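Local coordinates for DltD domain-containing protein (Beauveria bassiana, PDB 7D78) that probably acts as an alpha/beta-hydrolase-fold thioesterase that cyclises polyketide chains into medium-ring lactones, at residues A[213-218]-A[267-272]. Sequence-based numbering, arbitrary orientation. Where two conformers were deposited one is given.
Sequences IEAYGF and DTMSPP
Glu214, on helix 210-220, extends its chain, CG anti to the backbone N (chi1 -178°), so that OE1 ends 3.9 Å from Thr268 OG1, too far for a direct hydrogen bond; the two side chains cross at about a right angle. A long acidic chain suits this partly exposed margin, where the carboxylate can sit near a hydroxyl and solvent; the side chain also touches Leu297. One residue on, Ala215 presents only a methyl, and that small surface leaves room for Met269 to approach the helix: CE lies 3.6 Å from Ala215 CB, with SD behind it. The bend at chi3 (90°) turns the methionine's methyl end onto the helix, and Leu297 also touches this side chain. A glycerol bound about 4 Å from it may mark a pocket.

Behind Met269, Asp267 shapes the loop as an Asx turn. Its OD1 accepts from Met269 N (2.9 Å) and, nearly straight, from Ser270 N (2.8 Å), while OD2 is hydrogen-bonded to His296 ND1 and Gln275 NE2, consistent with the acid of a Ser-His-Asp triad. Helix and loop thus share one small apolar touch beside a longer polar approach, implying that Asp267, Pro158 and Gln275 fix this probable catalytic loop.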
loop_
_atom_site.group_PDB
_atom_site.type_symbol
_atom_site.label_atom_id
_atom_site.label_comp_id
_atom_site.label_asym_id
_atom_site.label_seq_id
_atom_site.Cartn_x
_atom_site.Cartn_y
_atom_site.Cartn_z
ATOM N N ILE A 213 -26.625 -8.179 0.070
ATOM C CA ILE A 213 -27.395 -9.415 -0.057
ATOM C C ILE A 213 -27.237 -9.993 -1.454
ATOM O O ILE A 213 -27.099 -11.209 -1.629
ATOM C CB ILE A 213 -28.877 -9.170 0.289
ATOM C CG1 ILE A 213 -29.020 -8.786 1.760
ATOM C CG2 ILE A 213 -29.700 -10.413 -0.012
ATOM C CD1 ILE A 213 -30.209 -7.889 2.052
ATOM N N GLU A 214 -27.242 -9.133 -2.474
ATOM C CA GLU A 214 -27.042 -9.625 -3.830
ATOM C C GLU A 214 -25.644 -10.206 -4.007
ATOM O O GLU A 214 -25.467 -11.209 -4.710
ATOM C CB GLU A 214 -27.297 -8.504 -4.834
ATOM C CG GLU A 214 -27.166 -8.945 -6.269
ATOM C CD GLU A 214 -27.344 -7.798 -7.241
ATOM O OE1 GLU A 214 -27.637 -6.664 -6.786
ATOM O OE2 GLU A 214 -27.193 -8.040 -8.458
ATOM N N ALA A 215 -24.636 -9.594 -3.378
ATOM C CA ALA A 215 -23.284 -10.145 -3.457
ATOM C C ALA A 215 -23.209 -11.491 -2.749
ATOM O O ALA A 215 -22.601 -12.440 -3.260
ATOM C CB ALA A 215 -22.277 -9.159 -2.854
ATOM N N TYR A 216 -23.820 -11.582 -1.567
ATOM C CA TYR A 216 -23.924 -12.856 -0.867
ATOM C C TYR A 216 -24.488 -13.946 -1.780
ATOM O O TYR A 216 -23.897 -15.024 -1.918
ATOM C CB TYR A 216 -24.795 -12.683 0.379
ATOM C CG TYR A 216 -25.265 -13.994 0.968
ATOM C CD1 TYR A 216 -24.369 -14.846 1.617
ATOM C CD2 TYR A 216 -26.595 -14.388 0.868
ATOM C CE1 TYR A 216 -24.785 -16.047 2.149
ATOM C CE2 TYR A 216 -27.022 -15.592 1.404
ATOM C CZ TYR A 216 -26.112 -16.414 2.041
ATOM O OH TYR A 216 -26.523 -17.610 2.578
ATOM N N GLY A 217 -25.628 -13.675 -2.425
ATOM C CA GLY A 217 -26.215 -14.675 -3.305
ATOM C C GLY A 217 -25.324 -15.007 -4.485
ATOM O O GLY A 217 -25.186 -16.171 -4.865
ATOM N N PHE A 218 -24.697 -13.989 -5.070
ATOM C CA PHE A 218 -23.811 -14.198 -6.207
ATOM C C PHE A 218 -22.615 -15.066 -5.827
ATOM O O PHE A 218 -22.243 -15.989 -6.561
ATOM C CB PHE A 218 -23.358 -12.839 -6.726
ATOM C CG PHE A 218 -22.421 -12.903 -7.881
ATOM C CD1 PHE A 218 -22.874 -13.259 -9.141
ATOM C CD2 PHE A 218 -21.095 -12.555 -7.720
ATOM C CE1 PHE A 218 -22.017 -13.295 -10.219
ATOM C CE2 PHE A 218 -20.238 -12.569 -8.790
ATOM C CZ PHE A 218 -20.696 -12.953 -10.048
ATOM N N ASP A 267 -26.327 0.834 -9.431
ATOM C CA ASP A 267 -25.274 0.134 -8.704
ATOM C C ASP A 267 -25.510 0.275 -7.204
ATOM O O ASP A 267 -25.334 1.359 -6.645
ATOM C CB ASP A 267 -23.912 0.697 -9.099
ATOM C CG ASP A 267 -22.772 -0.238 -8.737
ATOM O OD1 ASP A 267 -22.880 -0.914 -7.693
ATOM O OD2 ASP A 267 -21.771 -0.288 -9.489
ATOM N N THR A 268 -25.890 -0.819 -6.543
ATOM C CA THR A 268 -26.080 -0.832 -5.097
ATOM C C THR A 268 -24.829 -1.248 -4.330
ATOM O O THR A 268 -24.889 -1.339 -3.099
ATOM C CB THR A 268 -27.212 -1.787 -4.713
ATOM O OG1 THR A 268 -26.950 -3.071 -5.300
ATOM C CG2 THR A 268 -28.557 -1.254 -5.198
ATOM N N MET A 269 -23.723 -1.548 -5.016
ATOM C CA MET A 269 -22.467 -1.908 -4.358
ATOM C C MET A 269 -21.384 -0.848 -4.454
ATOM O O MET A 269 -20.588 -0.712 -3.522
ATOM C CB MET A 269 -21.891 -3.228 -4.899
ATOM C CG MET A 269 -22.528 -4.515 -4.340
ATOM S SD MET A 269 -22.474 -5.907 -5.483
ATOM C CE MET A 269 -20.945 -6.744 -5.140
ATOM N N SER A 270 -21.298 -0.137 -5.569
ATOM C CA SER A 270 -20.389 0.997 -5.707
ATOM C C SER A 270 -21.224 2.207 -6.092
ATOM O O SER A 270 -21.772 2.243 -7.209
ATOM C CB SER A 270 -19.319 0.710 -6.760
ATOM O OG SER A 270 -18.525 1.857 -7.016
ATOM N N PRO A 271 -21.374 3.196 -5.216
ATOM C CA PRO A 271 -22.251 4.345 -5.519
ATOM C C PRO A 271 -21.916 4.967 -6.862
ATOM O O PRO A 271 -20.765 5.375 -7.099
ATOM C CB PRO A 271 -21.959 5.310 -4.366
ATOM C CG PRO A 271 -21.605 4.395 -3.224
ATOM C CD PRO A 271 -20.849 3.242 -3.841
ATOM N N PRO A 272 -22.887 5.023 -7.782
ATOM C CA PRO A 272 -22.632 5.674 -9.081
ATOM C C PRO A 272 -22.060 7.078 -8.969
ATOM O O PRO A 272 -21.209 7.445 -9.787
ATOM C CB PRO A 272 -24.018 5.662 -9.749
ATOM C CG PRO A 272 -24.678 4.444 -9.191
ATOM C CD PRO A 272 -24.201 4.350 -7.750
#